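Local coordinates for lipoate-protein ligase, putative (Streptococcus pneumoniae, PDB 1VQZ), which is a putative lipoate-protein ligase, built from a lipoyl protein ligase A/B-type catalytic domain and a bacterial lipoate protein ligase C-terminal region, at residues I27-Y32 with I240-F245; P51-R57 with I75-I81. All coordinates share one frame; numbering follows the deposited sequence.

Interaction 1 (I27-Y32 with I240-F245). With EDO (1,2-ethanediol), chain N; EDO (1,2-ethanediol), chain H; EDO (1,2-ethanediol), chain L.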
ATOM      1  N   ILE A  27      -6.016  10.061   2.761  1.00 29.61           N
ATOM      2  CA  ILE A  27      -4.856   9.288   3.107  1.00 29.46           C
ATOM      3  C   ILE A  27      -4.268   9.855   4.403  1.00 27.72           C
ATOM      4  O   ILE A  27      -3.833   9.082   5.289  1.00 27.15           O
ATOM      5  CB  ILE A  27      -3.911   9.162   1.907  1.00 29.65           C
ATOM      6  CG1 ILE A  27      -4.566   8.272   0.838  1.00 26.08           C
ATOM      7  CG2 ILE A  27      -2.566   8.522   2.267  1.00 31.28           C
ATOM      8  CD1 ILE A  27      -3.773   8.232  -0.429  1.00 28.92           C
ATOM      9  N   ALA A  28      -4.275  11.193   4.528  1.00 30.92           N
ATOM     10  CA  ALA A  28      -3.832  11.850   5.785  1.00 27.56           C
ATOM     11  C   ALA A  28      -4.682  11.368   6.995  1.00 30.18           C
ATOM     12  O   ALA A  28      -4.173  11.102   8.109  1.00 26.21           O
ATOM     13  CB  ALA A  28      -3.895  13.361   5.629  1.00 32.79           C
ATOM     14  N   LEU A  29      -5.990  11.241   6.763  1.00 29.65           N
ATOM     15  CA  LEU A  29      -6.910  10.846   7.801  1.00 28.88           C
ATOM     16  C   LEU A  29      -6.619   9.413   8.223  1.00 28.93           C
ATOM     17  O   LEU A  29      -6.632   9.109   9.420  1.00 26.75           O
ATOM     18  CB  LEU A  29      -8.364  11.048   7.351  1.00 31.31           C
ATOM     19  CG  LEU A  29      -9.474  10.792   8.386  1.00 24.99           C
ATOM     20  CD1 LEU A  29     -10.638  11.620   8.132  1.00 26.20           C
ATOM     21  CD2 LEU A  29      -9.903   9.301   8.462  1.00 28.03           C
ATOM     22  N   GLU A  30      -6.318   8.546   7.248  1.00 28.05           N
ATOM     23  CA  GLU A  30      -5.996   7.145   7.548  1.00 31.08           C
ATOM     24  C   GLU A  30      -4.707   7.061   8.353  1.00 31.69           C
ATOM     25  O   GLU A  30      -4.629   6.305   9.348  1.00 33.45           O
ATOM     26  CB  GLU A  30      -5.888   6.310   6.255  1.00 28.84           C
ATOM     27  CG  GLU A  30      -5.608   4.818   6.477  1.00 26.38           C
ATOM     28  CD  GLU A  30      -5.272   4.112   5.196  1.00 31.38           C
ATOM     29  OE1 GLU A  30      -4.390   4.616   4.481  1.00 35.84           O
ATOM     30  OE2 GLU A  30      -5.899   3.061   4.902  1.00 35.30           O
ATOM     31  N   GLU A  31      -3.690   7.822   7.943  1.00 30.07           N
ATOM     32  CA  GLU A  31      -2.439   7.824   8.694  1.00 29.59           C
ATOM     33  C   GLU A  31      -2.615   8.335  10.129  1.00 28.96           C
ATOM     34  O   GLU A  31      -1.963   7.841  11.108  1.00 30.35           O
ATOM     35  CB  GLU A  31      -1.380   8.684   7.989  1.00 31.68           C
ATOM     36  CG  GLU A  31      -0.000   8.515   8.610  1.00 30.51           C
ATOM     37  CD  GLU A  31       1.067   9.410   7.989  1.00 29.20           C
ATOM     38  OE1 GLU A  31       0.873  10.641   7.850  1.00 37.29           O
ATOM     39  OE2 GLU A  31       2.118   8.869   7.681  1.00 33.99           O
ATOM     40  N   TYR A  32      -3.463   9.348  10.268  1.00 28.78           N
ATOM     41  CA  TYR A  32      -3.775   9.901  11.581  1.00 28.55           C
ATOM     42  C   TYR A  32      -4.409   8.848  12.513  1.00 26.98           C
ATOM     43  O   TYR A  32      -4.027   8.711  13.664  1.00 27.03           O
ATOM     44  CB  TYR A  32      -4.680  11.112  11.449  1.00 30.13           C
ATOM     45  CG  TYR A  32      -4.741  11.904  12.726  1.00 31.78           C
ATOM     46  CD1 TYR A  32      -3.724  12.799  13.063  1.00 30.08           C
ATOM     47  CD2 TYR A  32      -5.809  11.766  13.596  1.00 31.28           C
ATOM     48  CE1 TYR A  32      -3.739  13.528  14.268  1.00 33.98           C
ATOM     49  CE2 TYR A  32      -5.857  12.506  14.815  1.00 36.51           C
ATOM     50  CZ  TYR A  32      -4.807  13.387  15.139  1.00 28.19           C
ATOM     51  OH  TYR A  32      -4.858  14.103  16.305  1.00 35.49           O
ATOM     52  N   ILE A 240      -1.168  17.436   8.103  1.00 27.69           N
ATOM     53  CA  ILE A 240      -0.508  16.271   7.520  1.00 32.36           C
ATOM     54  C   ILE A 240      -0.732  16.208   5.998  1.00 32.93           C
ATOM     55  O   ILE A 240       0.172  15.886   5.263  1.00 35.92           O
ATOM     56  CB  ILE A 240      -0.974  14.936   8.171  1.00 31.97           C
ATOM     57  CG1 ILE A 240      -0.542  14.919   9.650  1.00 39.81           C
ATOM     58  CG2 ILE A 240      -0.364  13.722   7.399  1.00 33.25           C
ATOM     59  CD1 ILE A 240      -1.034  13.734  10.465  1.00 39.45           C
ATOM     60  N   LYS A 241      -1.954  16.490   5.544  1.00 34.30           N
ATOM     61  CA  LYS A 241      -2.227  16.694   4.113  1.00 33.42           C
ATOM     62  C   LYS A 241      -1.323  17.780   3.502  1.00 34.53           C
ATOM     63  O   LYS A 241      -0.658  17.528   2.496  1.00 34.08           O
ATOM     64  CB  LYS A 241      -3.717  17.022   3.909  1.00 36.47           C
ATOM     65  CG  LYS A 241      -4.125  17.296   2.450  1.00 35.55           C
ATOM     66  CD  LYS A 241      -5.501  18.013   2.292  1.00 37.01           C
ATOM     67  CE  LYS A 241      -5.885  18.139   0.788  1.00 43.68           C
ATOM     68  NZ  LYS A 241      -7.049  19.045   0.483  1.00 43.31           N
ATOM     69  N   ASP A 242      -1.235  18.945   4.151  1.00 33.81           N
ATOM     70  CA  ASP A 242      -0.487  20.110   3.624  1.00 31.73           C
ATOM     71  C   ASP A 242       1.039  19.906   3.598  1.00 32.77           C
ATOM     72  O   ASP A 242       1.725  20.471   2.767  1.00 31.65           O
ATOM     73  CB  ASP A 242      -0.784  21.389   4.431  1.00 33.53           C
ATOM     74  CG  ASP A 242      -2.202  21.909   4.251  1.00 32.94           C
ATOM     75  OD1 ASP A 242      -2.920  21.465   3.325  1.00 42.94           O
ATOM     76  OD2 ASP A 242      -2.613  22.751   5.085  1.00 40.83           O
ATOM     77  N   THR A 243       1.560  19.118   4.529  1.00 34.04           N
ATOM     78  CA  THR A 243       2.966  18.877   4.639  1.00 34.19           C
ATOM     79  C   THR A 243       3.431  17.522   4.130  1.00 34.07           C
ATOM     80  O   THR A 243       4.626  17.322   3.964  1.00 30.69           O
ATOM     81  CB  THR A 243       3.456  19.027   6.086  1.00 35.83           C
ATOM     82  OG1 THR A 243       2.926  17.969   6.877  1.00 34.95           O
ATOM     83  CG2 THR A 243       3.074  20.409   6.651  1.00 35.35           C
ATOM     84  N   LYS A 244       2.508  16.611   3.836  1.00 34.06           N
ATOM     85  CA  LYS A 244       2.875  15.297   3.310  1.00 33.00           C
ATOM     86  C   LYS A 244       2.154  14.907   2.005  1.00 34.02           C
ATOM     87  O   LYS A 244       2.661  15.169   0.891  1.00 31.47           O
ATOM     88  CB  LYS A 244       2.738  14.243   4.439  1.00 28.13           C
ATOM     89  CG  LYS A 244       3.320  12.852   4.117  1.00 34.12           C
ATOM     90  CD  LYS A 244       3.458  12.002   5.373  1.00 31.18           C
ATOM     91  CE  LYS A 244       3.978  10.637   5.059  1.00 33.20           C
ATOM     92  NZ  LYS A 244       4.272   9.798   6.237  1.00 29.09           N
ATOM     93  N   PHE A 245       0.945  14.363   2.124  1.00 32.35           N
ATOM     94  CA  PHE A 245       0.243  13.759   1.004  1.00 31.68           C
ATOM     95  C   PHE A 245      -0.149  14.728  -0.124  1.00 31.89           C
ATOM     96  O   PHE A 245      -0.398  14.308  -1.243  1.00 33.23           O
ATOM     97  CB  PHE A 245      -0.958  12.944   1.564  1.00 34.30           C
ATOM     98  CG  PHE A 245      -0.529  11.847   2.536  1.00 34.44           C
ATOM     99  CD1 PHE A 245       0.113  10.718   2.068  1.00 33.13           C
ATOM    100  CD2 PHE A 245      -0.675  11.998   3.911  1.00 28.89           C
ATOM    101  CE1 PHE A 245       0.562   9.767   2.945  1.00 31.31           C
ATOM    102  CE2 PHE A 245      -0.237  11.053   4.770  1.00 33.76           C
ATOM    103  CZ  PHE A 245       0.379   9.919   4.294  1.00 31.39           C
TER
HETATM  104  C1  EDO N 412       2.472  12.168  11.416  1.00 47.95           C
HETATM  105  O1  EDO N 412       2.057  10.816  11.578  1.00 44.79           O
HETATM  106  C2  EDO N 412       2.027  12.600  10.030  1.00 47.72           C
HETATM  107  O2  EDO N 412       2.859  12.037   9.020  1.00 32.47           O
HETATM  108  C1  EDO H 406       6.168  11.777   8.979  1.00 58.92           C
HETATM  109  O1  EDO H 406       5.151  10.885   8.508  1.00 53.20           O
HETATM  110  C2  EDO H 406       7.089  12.152   7.828  1.00 57.18           C
HETATM  111  O2  EDO H 406       6.740  11.454   6.624  1.00 49.83           O
HETATM  112  C1  EDO L 410      -4.160   4.122  -0.246  1.00 33.27           C
HETATM  113  O1  EDO L 410      -4.685   3.019  -0.947  1.00 22.97           O
HETATM  114  C2  EDO L 410      -4.063   3.662   1.188  1.00 33.45           C
HETATM  115  O2  EDO L 410      -3.873   4.765   2.047  1.00 27.87           O

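Interaction 2 (P51-R57 with I75-I81). With EDO (1,2-ethanediol), chain S.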
ATOM      1  N   PRO A  51     -10.707   9.874  -8.829  1.00 29.48           N
ATOM      2  CA  PRO A  51      -9.672   9.259  -9.711  1.00 31.39           C
ATOM      3  C   PRO A  51      -8.214   9.610  -9.347  1.00 29.03           C
ATOM      4  O   PRO A  51      -7.776  10.801  -9.341  1.00 29.50           O
ATOM      5  CB  PRO A  51     -10.042   9.751 -11.129  1.00 31.59           C
ATOM      6  CG  PRO A  51     -11.586   9.891 -11.040  1.00 37.05           C
ATOM      7  CD  PRO A  51     -11.825  10.443  -9.600  1.00 29.68           C
ATOM      8  N   SER A  52      -7.456   8.567  -9.085  1.00 26.34           N
ATOM      9  CA  SER A  52      -6.139   8.687  -8.479  1.00 27.09           C
ATOM     10  C   SER A  52      -5.242   7.527  -8.842  1.00 28.70           C
ATOM     11  O   SER A  52      -5.705   6.389  -8.944  1.00 29.42           O
ATOM     12  CB  SER A  52      -6.260   8.748  -6.939  1.00 28.26           C
ATOM     13  OG  SER A  52      -7.083   9.838  -6.472  1.00 30.39           O
ATOM     14  N   ILE A  53      -3.958   7.817  -9.064  1.00 29.80           N
ATOM     15  CA  ILE A  53      -2.918   6.798  -9.033  1.00 30.32           C
ATOM     16  C   ILE A  53      -2.223   6.856  -7.680  1.00 29.20           C
ATOM     17  O   ILE A  53      -1.611   7.862  -7.316  1.00 30.52           O
ATOM     18  CB  ILE A  53      -1.861   6.936 -10.162  1.00 27.64           C
ATOM     19  CG1 ILE A  53      -2.541   6.969 -11.546  1.00 29.54           C
ATOM     20  CG2 ILE A  53      -0.837   5.788 -10.044  1.00 30.71           C
ATOM     21  CD1 ILE A  53      -3.220   5.640 -11.927  1.00 36.35           C
ATOM     22  N   ILE A  54      -2.300   5.758  -6.960  1.00 30.04           N
ATOM     23  CA  ILE A  54      -1.678   5.635  -5.675  1.00 29.94           C
ATOM     24  C   ILE A  54      -0.408   4.782  -5.831  1.00 29.46           C
ATOM     25  O   ILE A  54      -0.475   3.635  -6.256  1.00 27.97           O
ATOM     26  CB  ILE A  54      -2.597   4.986  -4.651  1.00 31.80           C
ATOM     27  CG1 ILE A  54      -3.954   5.717  -4.554  1.00 33.45           C
ATOM     28  CG2 ILE A  54      -1.940   5.006  -3.268  1.00 31.03           C
ATOM     29  CD1 ILE A  54      -3.877   7.194  -4.226  1.00 38.55           C
ATOM     30  N   VAL A  55       0.730   5.354  -5.465  1.00 26.45           N
ATOM     31  CA  VAL A  55       2.012   4.721  -5.632  1.00 25.81           C
ATOM     32  C   VAL A  55       2.504   4.212  -4.315  1.00 28.33           C
ATOM     33  O   VAL A  55       2.185   4.770  -3.266  1.00 30.44           O
ATOM     34  CB  VAL A  55       3.083   5.599  -6.387  1.00 29.92           C
ATOM     35  CG1 VAL A  55       2.526   6.036  -7.734  1.00 35.77           C
ATOM     36  CG2 VAL A  55       3.547   6.820  -5.569  1.00 30.76           C
ATOM     37  N   GLY A  56       3.269   3.118  -4.394  1.00 27.38           N
ATOM     38  CA  GLY A  56       3.858   2.499  -3.233  1.00 25.38           C
ATOM     39  C   GLY A  56       4.880   3.399  -2.580  1.00 27.28           C
ATOM     40  O   GLY A  56       5.478   4.289  -3.194  1.00 26.73           O
ATOM     41  N   ARG A  57       5.045   3.181  -1.288  1.00 27.64           N
ATOM     42  CA  ARG A  57       5.961   3.936  -0.439  1.00 28.30           C
ATOM     43  C   ARG A  57       7.402   4.142  -0.964  1.00 29.20           C
ATOM     44  O   ARG A  57       8.064   5.177  -0.657  1.00 26.80           O
ATOM     45  CB  ARG A  57       5.963   3.215   0.934  1.00 29.22           C
ATOM     46  CG  ARG A  57       6.762   3.808   1.965  1.00 33.62           C
ATOM     47  CD  ARG A  57       6.633   2.986   3.230  1.00 30.93           C
ATOM     48  NE  ARG A  57       7.108   1.648   3.013  1.00 38.34           N
ATOM     49  CZ  ARG A  57       6.743   0.570   3.675  1.00 29.49           C
ATOM     50  NH1 ARG A  57       5.843   0.607   4.651  1.00 40.82           N
ATOM     51  NH2 ARG A  57       7.291  -0.576   3.338  1.00 38.50           N
ATOM     52  N   ILE A  75      -6.155  13.327 -12.883  1.00 27.23           N
ATOM     53  CA  ILE A  75      -5.995  12.198 -11.953  1.00 27.89           C
ATOM     54  C   ILE A  75      -5.010  12.632 -10.864  1.00 28.77           C
ATOM     55  O   ILE A  75      -3.926  13.125 -11.198  1.00 30.26           O
ATOM     56  CB  ILE A  75      -5.488  10.974 -12.756  1.00 26.32           C
ATOM     57  CG1 ILE A  75      -6.557  10.557 -13.803  1.00 23.61           C
ATOM     58  CG2 ILE A  75      -5.148   9.752 -11.857  1.00 32.99           C
ATOM     59  CD1 ILE A  75      -6.099   9.498 -14.773  1.00 31.32           C
ATOM     60  N   GLU A  76      -5.375  12.485  -9.587  1.00 30.29           N
ATOM     61  CA  GLU A  76      -4.423  12.733  -8.461  1.00 31.12           C
ATOM     62  C   GLU A  76      -3.316  11.667  -8.460  1.00 30.30           C
ATOM     63  O   GLU A  76      -3.571  10.538  -8.825  1.00 30.27           O
ATOM     64  CB  GLU A  76      -5.138  12.653  -7.108  1.00 33.12           C
ATOM     65  CG  GLU A  76      -6.418  13.481  -6.907  1.00 32.63           C
ATOM     66  CD  GLU A  76      -6.183  14.955  -6.950  1.00 40.16           C
ATOM     67  OE1 GLU A  76      -5.037  15.370  -6.816  1.00 43.18           O
ATOM     68  OE2 GLU A  76      -7.143  15.722  -7.130  1.00 39.65           O
ATOM     69  N   VAL A  77      -2.100  12.036  -8.062  1.00 31.24           N
ATOM     70  CA  VAL A  77      -1.011  11.109  -7.794  1.00 28.29           C
ATOM     71  C   VAL A  77      -0.558  11.297  -6.337  1.00 29.08           C
ATOM     72  O   VAL A  77       0.008  12.362  -5.980  1.00 27.04           O
ATOM     73  CB  VAL A  77       0.168  11.264  -8.817  1.00 27.91           C
ATOM     74  CG1 VAL A  77       1.329  10.377  -8.487  1.00 26.18           C
ATOM     75  CG2 VAL A  77      -0.310  11.010 -10.229  1.00 31.62           C
ATOM     76  N   VAL A  78      -0.754  10.245  -5.519  1.00 29.78           N
ATOM     77  CA  VAL A  78      -0.371  10.274  -4.100  1.00 31.70           C
ATOM     78  C   VAL A  78       0.362   9.000  -3.683  1.00 29.48           C
ATOM     79  O   VAL A  78      -0.020   7.903  -4.071  1.00 31.26           O
ATOM     80  CB  VAL A  78      -1.629  10.531  -3.218  1.00 31.56           C
ATOM     81  CG1 VAL A  78      -1.295  10.620  -1.728  1.00 27.65           C
ATOM     82  CG2 VAL A  78      -2.367  11.822  -3.678  1.00 35.69           C
ATOM     83  N   ARG A  79       1.453   9.156  -2.951  1.00 28.60           N
ATOM     84  CA  ARG A  79       2.213   8.030  -2.424  1.00 27.38           C
ATOM     85  C   ARG A  79       1.590   7.600  -1.114  1.00 28.00           C
ATOM     86  O   ARG A  79       1.385   8.409  -0.229  1.00 27.13           O
ATOM     87  CB  ARG A  79       3.658   8.449  -2.222  1.00 26.35           C
ATOM     88  CG  ARG A  79       4.594   7.377  -1.746  1.00 28.07           C
ATOM     89  CD  ARG A  79       5.890   7.972  -1.336  1.00 26.90           C
ATOM     90  NE  ARG A  79       6.701   8.604  -2.398  1.00 29.09           N
ATOM     91  CZ  ARG A  79       7.396   7.962  -3.339  1.00 29.37           C
ATOM     92  NH1 ARG A  79       7.335   6.643  -3.467  1.00 25.74           N
ATOM     93  NH2 ARG A  79       8.153   8.661  -4.182  1.00 29.44           N
ATOM     94  N   ARG A  80       1.290   6.313  -0.998  1.00 30.82           N
ATOM     95  CA  ARG A  80       0.800   5.750   0.252  1.00 31.16           C
ATOM     96  C   ARG A  80       1.907   5.248   1.172  1.00 30.55           C
ATOM     97  O   ARG A  80       3.151   5.291   0.857  1.00 27.14           O
ATOM     98  CB  ARG A  80      -0.233   4.622  -0.041  1.00 31.00           C
ATOM     99  CG  ARG A  80       0.338   3.400  -0.741  1.00 32.80           C
ATOM    100  CD  ARG A  80      -0.663   2.210  -0.824  1.00 29.81           C
ATOM    101  NE  ARG A  80       0.107   1.122  -1.422  1.00 25.59           N
ATOM    102  CZ  ARG A  80       0.313   0.934  -2.734  1.00 29.67           C
ATOM    103  NH1 ARG A  80      -0.284   1.709  -3.620  1.00 28.72           N
ATOM    104  NH2 ARG A  80       1.144  -0.037  -3.141  1.00 29.90           N
ATOM    105  N   ILE A  81       1.491   4.844   2.375  1.00 28.91           N
ATOM    106  CA  ILE A  81       2.492   4.448   3.391  1.00 30.47           C
ATOM    107  C   ILE A  81       2.728   2.955   3.499  1.00 28.19           C
ATOM    108  O   ILE A  81       3.439   2.536   4.384  1.00 32.67           O
ATOM    109  CB  ILE A  81       2.218   5.089   4.782  1.00 33.52           C
ATOM    110  CG1 ILE A  81       0.972   4.491   5.447  1.00 30.06           C
ATOM    111  CG2 ILE A  81       2.093   6.610   4.625  1.00 34.05           C
ATOM    112  CD1 ILE A  81       0.687   5.029   6.833  1.00 31.21           C
TER
HETATM  113  C1  EDO S 417      11.462   6.391   2.596  1.00 52.28           C
HETATM  114  O1  EDO S 417      12.280   5.392   3.328  1.00 28.83           O
HETATM  115  C2  EDO S 417      10.234   5.909   1.785  1.00 52.52           C
HETATM  116  O2  EDO S 417       9.068   6.775   1.651  1.00 47.78           O

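Interaction 1 (I27-Y32 with I240-F245)
Glu31 reaches across from helix 23-36 to Lys244 and Phe245 of helix 231-245, in a buried helix-helix contact that brings helix 23-36, in the lipoyl protein ligase A/B catalytic domain family region, against a helix some 200 residues later in the chain. The two helix segments run nearly perpendicular, at 100°, with axes 9.6 Å apart at closest approach. The backbones come nearest at Ala28, whose CA lies 5.4 Å from Lys241 CA; its methyl fits among Ile240 CG2, the Lys241 backbone N and Phe245 CD2.

Followed outward, Glu31 CB passes near Phe245 CE2. CG stands anti to the backbone N (chi1 -170°) and the extended chain then carries CD to the rim of the Phe245 ring, in its plane. There the carboxylate divides its work. OE1 sits 3.3 Å from Phe245 CE2, touches Ile240 CG2 and accepts a hydrogen bond from O2 of a 1,2-ethanediol (chain N). OE2 turns its syn lone pair to Lys244 NZ, 2.8 Å away, in a salt bridge whose side chains cross at about a right angle; Lys35 is a second cationic partner of OE2. Two positive groups around one buried carboxylate would be expected to favour its ionised form.

Phe245 is gripped on both faces. Lys244 CG lies over the centre of one, while Ile27 CG2 comes over the other as a CH-pi contact, 3.6 Å from the ring centroid and 22° off its normal. Farther along, Ile240 CD1 meets the edge of the Tyr32 ring, whose OH bonds to Glu236. Lys244 NZ also donates to both hydroxyls of another 1,2-ethanediol (chain H), the nearer being O1 at 2.7 Å.

Interaction 2 (P51-R57 with I75-I81)
Ile53 is held against strand 76-79 at both its backbone polar atoms: its N donates to Glu76 O at 2.8 Å, and its O accepts from Val78 N. Val55 repeats the pattern with Val78 O and Arg80 N, the last bond being 2.9 Å to Val55 O. On the packed side, Ile54 and Val78 lie alongside each other, Ile54 CD1 4.1 Å from Val78 CB, and both touch Thr23 of helix 23-36.

This is the parallel pair of a beta-alpha-beta unit, strand 52-55, helix 67-73 and strand 76-79, with segment axes only 18° from parallel.

Beyond the Arg80 N to Val55 O bond the regular pairing ends, and the looser, partly exposed end is bridged by arginine side chains. Arg80 CG occupies the space between backbone N and carbonyl carbon (chi1 65°), bringing its guanidinium over Gly56, whose CA meets one face; Gly83 and Gly85 carbonyls take its NH2. Arg79 NH1 gives Gly56 O a weak bond; its stronger partner is Gln59 O, while Trp250 O and Tyr252 O take NE and NH2. Arg57, partly exposed, gives a similarly weak bond from NH1 to Ile81 O, 3.1 Å at 135°, while its NH2 goes to Gly293 O.

The two interactions have centres about 12 Å apart and touch directly. Along the chain, interaction 2 is nested inside the long loop closed by interaction 1: helix 23-36 comes first, strands 52-55 and 76-79 follow, and helix 231-245 returns last. They meet at several points. Ile27 CD1 packs on Val78 CG1 at 3.7 Å, setting helix 23-36 against the small three-stranded sheet, and Phe245 CD1 lies 3.5 Å from Arg79 O, setting helix 231-245 against the end of strand 76-79. Ile81 completes the junction, its CG2 touching both Phe245 and Glu31. The small sheet thus packs against two helices that are distant in sequence.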